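Local coordinates for histidine-containing Phosphotransfer Protein type 1, MtHPt1 (Medicago truncatula, PDB 3US6), which probably relays phosphoryl groups between cytokinin-sensing histidine kinases and response regulators in plant hormone signalling, at residues N108-A111 and C112-C115; L125-N128 and K129-L133. All blocks are in the same frame, centred on the assembly; numbering follows the deposited sequence. Where two conformers were deposited one is given.

In the fold
Both contacts lie on the last and longest helix of this all-helical chain, 109-142, and neither closes a long loop: each joins residues a single turn apart. Following the chain from the N terminus, helices 3-19, 25-32, 41-64, 71-88 and 91-106 come first. Contact 1 then marks the start of helix 109-142, where the chain turns back from helix 91-106 and also meets Phe71 of helix 71-88. Contact 2 follows it in series, without nesting or crossing, its centre about 26 Å from that of contact 1. There the same helix touches helix 41-64 through Lys127 and Leu130, and the N-terminal helix 3-19 through Lys129, Thr132 and Leu133.

Contact 1 (N108-A111 and C112-C115); sequences NIDA and CRRC
Ala111 O is gripped twice: Cys115 N reaches it at 2.9 Å, and a water donates to it from 3.3 Å. That water is also weakly held by Arg114 NH1. The chain of Arg114 bends at chi3 (-112°), which folds its guanidinium back over the first turn, so that Asp110 O lies against one face, 3.8 Å from the guanidinium plane of Arg114 and over its centre, with Arg114 NH2 3.6 Å from Asp110 CB. A second water, in the plane of this guanidinium at its edge, accepts from Arg114 NH2 at 3.1 Å and makes a weak bond to Asn108 OD1.

Asn108 begins the helix. Its OD1 accepts from Ala111 N at 2.9 Å in a nearly straight N-H bond, although the donor stands well above the amide's carbonyl plane. One residue further on, Ile109 runs alongside Arg113, both pointing the same way. The Ile109 methyl CG2, turned opposite the backbone N, sits over the centre of the Arg113 guanidinium, 3.4 Å from Arg113 CZ. The polar edge of Arg113 is engaged outside this turn: NE bonds to Val64 O, and NH2 weakly to Gln66 O. Asp110 OD1 comes within 4.3 Å of Arg113 NH1 but lies well out of the guanidinium plane, so charge alone relates them.

On the buried side, Ala111 touches Phe103 and Cys112 touches Phe100 and Phe103, both of helix 91-106. Asn108 is the N-cap residue, and the bond its OD1 accepts from Ala111 N is the capping bond that opens the last helix of this HPt helix bundle.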
loop_
_atom_site.group_PDB
_atom_site.type_symbol
_atom_site.label_atom_id
_atom_site.label_comp_id
_atom_site.label_asym_id
_atom_site.label_seq_id
_atom_site.Cartn_x
_atom_site.Cartn_y
_atom_site.Cartn_z
ATOM N N ASN A 108 8.332 -23.575 -1.890
ATOM C CA ASN A 108 9.251 -23.331 -2.971
ATOM C C ASN A 108 10.140 -22.170 -2.549
ATOM O O ASN A 108 9.718 -21.048 -2.595
ATOM C CB ASN A 108 8.430 -22.982 -4.222
ATOM C CG ASN A 108 9.262 -22.743 -5.453
ATOM O OD1 ASN A 108 10.387 -22.338 -5.394
ATOM N ND2 ASN A 108 8.651 -22.957 -6.589
ATOM N N ILE A 109 11.347 -22.470 -2.105
ATOM C CA ILE A 109 12.222 -21.402 -1.577
ATOM C C ILE A 109 12.456 -20.303 -2.572
ATOM O O ILE A 109 12.279 -19.119 -2.282
ATOM C CB ILE A 109 13.574 -22.019 -1.091
ATOM C CG1 ILE A 109 13.300 -22.823 0.184
ATOM C CG2 ILE A 109 14.637 -20.975 -0.973
ATOM C CD1 ILE A 109 14.474 -23.231 0.968
ATOM N N ASP A 110 12.892 -20.661 -3.791
ATOM C CA ASP A 110 13.206 -19.638 -4.741
ATOM C C ASP A 110 11.989 -18.816 -5.105
ATOM O O ASP A 110 12.112 -17.608 -5.260
ATOM C CB ASP A 110 13.795 -20.250 -6.025
ATOM C CG ASP A 110 15.225 -20.753 -5.856
ATOM O OD1 ASP A 110 15.872 -20.456 -4.834
ATOM O OD2 ASP A 110 15.691 -21.497 -6.753
ATOM N N ALA A 111 10.836 -19.442 -5.287
ATOM C CA ALA A 111 9.675 -18.654 -5.625
ATOM C C ALA A 111 9.256 -17.737 -4.461
ATOM O O ALA A 111 8.807 -16.622 -4.656
ATOM C CB ALA A 111 8.486 -19.567 -5.948
ATOM N N CYS A 112 9.391 -18.207 -3.233
ATOM C CA CYS A 112 9.183 -17.306 -2.097
ATOM C C CYS A 112 10.111 -16.108 -2.112
ATOM O O CYS A 112 9.664 -14.990 -1.836
ATOM C CB CYS A 112 9.337 -18.017 -0.772
ATOM S SG CYS A 112 7.924 -19.099 -0.394
ATOM N N ARG A 113 11.390 -16.332 -2.450
ATOM C CA ARG A 113 12.323 -15.227 -2.473
ATOM C C ARG A 113 11.952 -14.193 -3.558
ATOM O O ARG A 113 11.945 -12.989 -3.330
ATOM C CB ARG A 113 13.736 -15.742 -2.660
ATOM C CG ARG A 113 14.200 -16.411 -1.393
ATOM C CD ARG A 113 15.556 -17.064 -1.595
ATOM N NE ARG A 113 15.975 -17.764 -0.395
ATOM C CZ ARG A 113 16.983 -18.619 -0.333
ATOM N NH1 ARG A 113 17.760 -18.843 -1.380
ATOM N NH2 ARG A 113 17.260 -19.246 0.777
ATOM N N ARG A 114 11.623 -14.687 -4.727
ATOM C CA ARG A 114 11.259 -13.804 -5.811
ATOM C C ARG A 114 9.954 -13.072 -5.536
ATOM O O ARG A 114 9.798 -11.915 -5.824
ATOM C CB ARG A 114 11.136 -14.605 -7.077
ATOM C CG ARG A 114 12.468 -14.929 -7.636
ATOM C CD ARG A 114 12.322 -15.466 -9.029
ATOM N NE ARG A 114 12.684 -16.850 -9.062
ATOM C CZ ARG A 114 11.844 -17.853 -9.029
ATOM N NH1 ARG A 114 10.558 -17.634 -9.016
ATOM N NH2 ARG A 114 12.314 -19.068 -9.055
ATOM N N CYS A 115 9.029 -13.787 -4.946
ATOM C CA CYS A 115 7.775 -13.161 -4.642
ATOM C C CYS A 115 7.934 -12.139 -3.532
ATOM O O CYS A 115 7.280 -11.086 -3.576
ATOM C CB CYS A 115 6.820 -14.205 -4.209
ATOM S SG CYS A 115 5.128 -13.584 -4.093
HETATM O O HOH W 1 11.743 -22.029 -8.562
HETATM O O HOH W 2 7.923 -16.079 -7.773
#

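Contact 2 (L125-N128 and K129-L133); sequences LVKN and KLETL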
loop_
_atom_site.group_PDB
_atom_site.type_symbol
_atom_site.label_atom_id
_atom_site.label_comp_id
_atom_site.label_asym_id
_atom_site.label_seq_id
_atom_site.Cartn_x
_atom_site.Cartn_y
_atom_site.Cartn_z
ATOM N N LEU A 125 6.399 1.062 -4.401
ATOM C CA LEU A 125 5.717 1.815 -5.452
ATOM C C LEU A 125 4.532 2.549 -4.873
ATOM O O LEU A 125 4.337 3.749 -5.121
ATOM C CB LEU A 125 5.249 0.918 -6.612
ATOM C CG LEU A 125 6.361 0.411 -7.551
ATOM C CD1 LEU A 125 5.753 -0.534 -8.569
ATOM C CD2 LEU A 125 7.158 1.544 -8.197
ATOM N N VAL A 126 3.643 1.865 -4.178
ATOM C CA VAL A 126 2.455 2.514 -3.687
ATOM C C VAL A 126 2.795 3.484 -2.550
ATOM O O VAL A 126 2.099 4.501 -2.435
ATOM C CB VAL A 126 1.335 1.504 -3.310
ATOM C CG1 VAL A 126 1.605 0.775 -2.022
ATOM C CG2 VAL A 126 -0.013 2.180 -3.297
ATOM N N LYS A 127 3.816 3.200 -1.725
ATOM C CA LYS A 127 4.210 4.160 -0.709
ATOM C C LYS A 127 4.603 5.463 -1.371
ATOM O O LYS A 127 4.131 6.526 -0.934
ATOM C CB LYS A 127 5.351 3.617 0.125
ATOM C CG LYS A 127 5.955 4.618 1.092
ATOM C CD LYS A 127 7.103 4.033 1.885
ATOM C CE LYS A 127 7.495 5.007 3.005
ATOM N NZ LYS A 127 8.917 4.796 3.383
ATOM N N ASN A 128 5.509 5.408 -2.319
ATOM C CA ASN A 128 5.959 6.598 -2.991
ATOM C C ASN A 128 4.782 7.341 -3.638
ATOM O O ASN A 128 4.696 8.571 -3.506
ATOM C CB ASN A 128 7.087 6.325 -3.941
ATOM C CG ASN A 128 8.392 6.164 -3.201
ATOM O OD1 ASN A 128 9.059 7.133 -2.868
ATOM N ND2 ASN A 128 8.765 4.911 -2.980
ATOM N N LYS A 129 3.900 6.636 -4.329
ATOM C CA LYS A 129 2.807 7.292 -5.040
ATOM C C LYS A 129 1.865 7.942 -4.005
ATOM O O LYS A 129 1.310 9.053 -4.221
ATOM C CB LYS A 129 2.034 6.305 -5.911
ATOM C CG LYS A 129 2.836 5.835 -7.106
ATOM C CD LYS A 129 2.127 4.694 -7.795
ATOM C CE LYS A 129 2.785 4.214 -9.097
ATOM N NZ LYS A 129 2.688 5.205 -10.142
ATOM N N LEU A 130 1.579 7.253 -2.893
ATOM C CA LEU A 130 0.740 7.813 -1.843
ATOM C C LEU A 130 1.341 9.074 -1.237
ATOM O O LEU A 130 0.622 10.041 -0.950
ATOM C CB LEU A 130 0.429 6.800 -0.747
ATOM C CG LEU A 130 -0.615 5.750 -1.120
ATOM C CD1 LEU A 130 -0.708 4.679 -0.110
ATOM C CD2 LEU A 130 -1.982 6.403 -1.267
ATOM N N GLU A 131 2.656 9.079 -1.046
ATOM C CA GLU A 131 3.321 10.282 -0.504
ATOM C C GLU A 131 3.095 11.451 -1.458
ATOM O O GLU A 131 2.855 12.582 -1.028
ATOM C CB GLU A 131 4.770 10.024 -0.214
ATOM C CG GLU A 131 4.917 9.033 0.901
ATOM C CD GLU A 131 6.378 8.725 1.194
ATOM O OE1 GLU A 131 7.264 8.807 0.306
ATOM O OE2 GLU A 131 6.700 8.258 2.307
ATOM N N THR A 132 3.289 11.217 -2.733
ATOM C CA THR A 132 3.055 12.224 -3.771
ATOM C C THR A 132 1.574 12.717 -3.741
ATOM O O THR A 132 1.288 13.921 -3.778
ATOM C CB THR A 132 3.458 11.733 -5.149
ATOM O OG1 THR A 132 4.876 11.578 -5.147
ATOM C CG2 THR A 132 3.034 12.695 -6.286
ATOM N N LEU A 133 0.630 11.802 -3.728
ATOM C CA LEU A 133 -0.781 12.139 -3.661
ATOM C C LEU A 133 -1.095 12.982 -2.421
ATOM O O LEU A 133 -1.766 14.010 -2.524
ATOM C CB LEU A 133 -1.575 10.827 -3.669
ATOM C CG LEU A 133 -3.086 11.048 -3.742
ATOM C CD1 LEU A 133 -3.512 11.445 -5.118
ATOM C CD2 LEU A 133 -3.814 9.775 -3.260
HETATM O O HOH W 3 9.411 8.218 3.260
HETATM O O HOH W 4 8.030 10.219 -1.939
#
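Glu131 slants across the aliphatic chain of Lys127, bringing its OE2 to 3.4 Å from Lys127 CE. The ammonium stays farther off, Lys127 NZ being 4.2 Å from Glu131 OE2, too long for a salt bridge. A water spans the pair instead, donating to Glu131 OE2 at 2.9 Å and held weakly by NZ. The other carboxylate oxygen, Glu131 OE1, takes a second water at 2.8 Å, and this one is shared weakly with Asn128 OD1. Amide and carboxylate are turned steeply against each other, their planes 78° apart, while the amide's other end, Asn128 ND2, is bonded back to Leu124 O. With an alanine here instead of Glu131, both waters would probably lose their stronger partner and the Lys127 ammonium its nearby negative charge.

These pairs lie along two successive turns of helix 109-142, a long member of the HPt helix bundle. Lys127 and Glu131 are four residues apart, like the backbone bonds of the helix, and Asn128 and Glu131 three. Leu130 N donates to Val126 O at 2.8 Å, and Thr132 N to Asn128 O, which also receives a weak bond from Thr132 OG1.

Towards the bundle interior, Val126 and Leu130 lie side by side and point the same way, Val126 CG2 meeting Leu130 CD1 at 4.1 Å. Leu130 goes on to pack against Val46 and Phe50 of helix 41-64. On a different side of the helix, Lys129 has CG anti to its carbonyl carbon (chi1 -70°), which carries its chain back past Leu125 O, 3.2 Å from Lys129 CG. Its side chain also touches Tyr13 and Met17 of the N-terminal helix 3-19, where Tyr13 meets Thr132 as well.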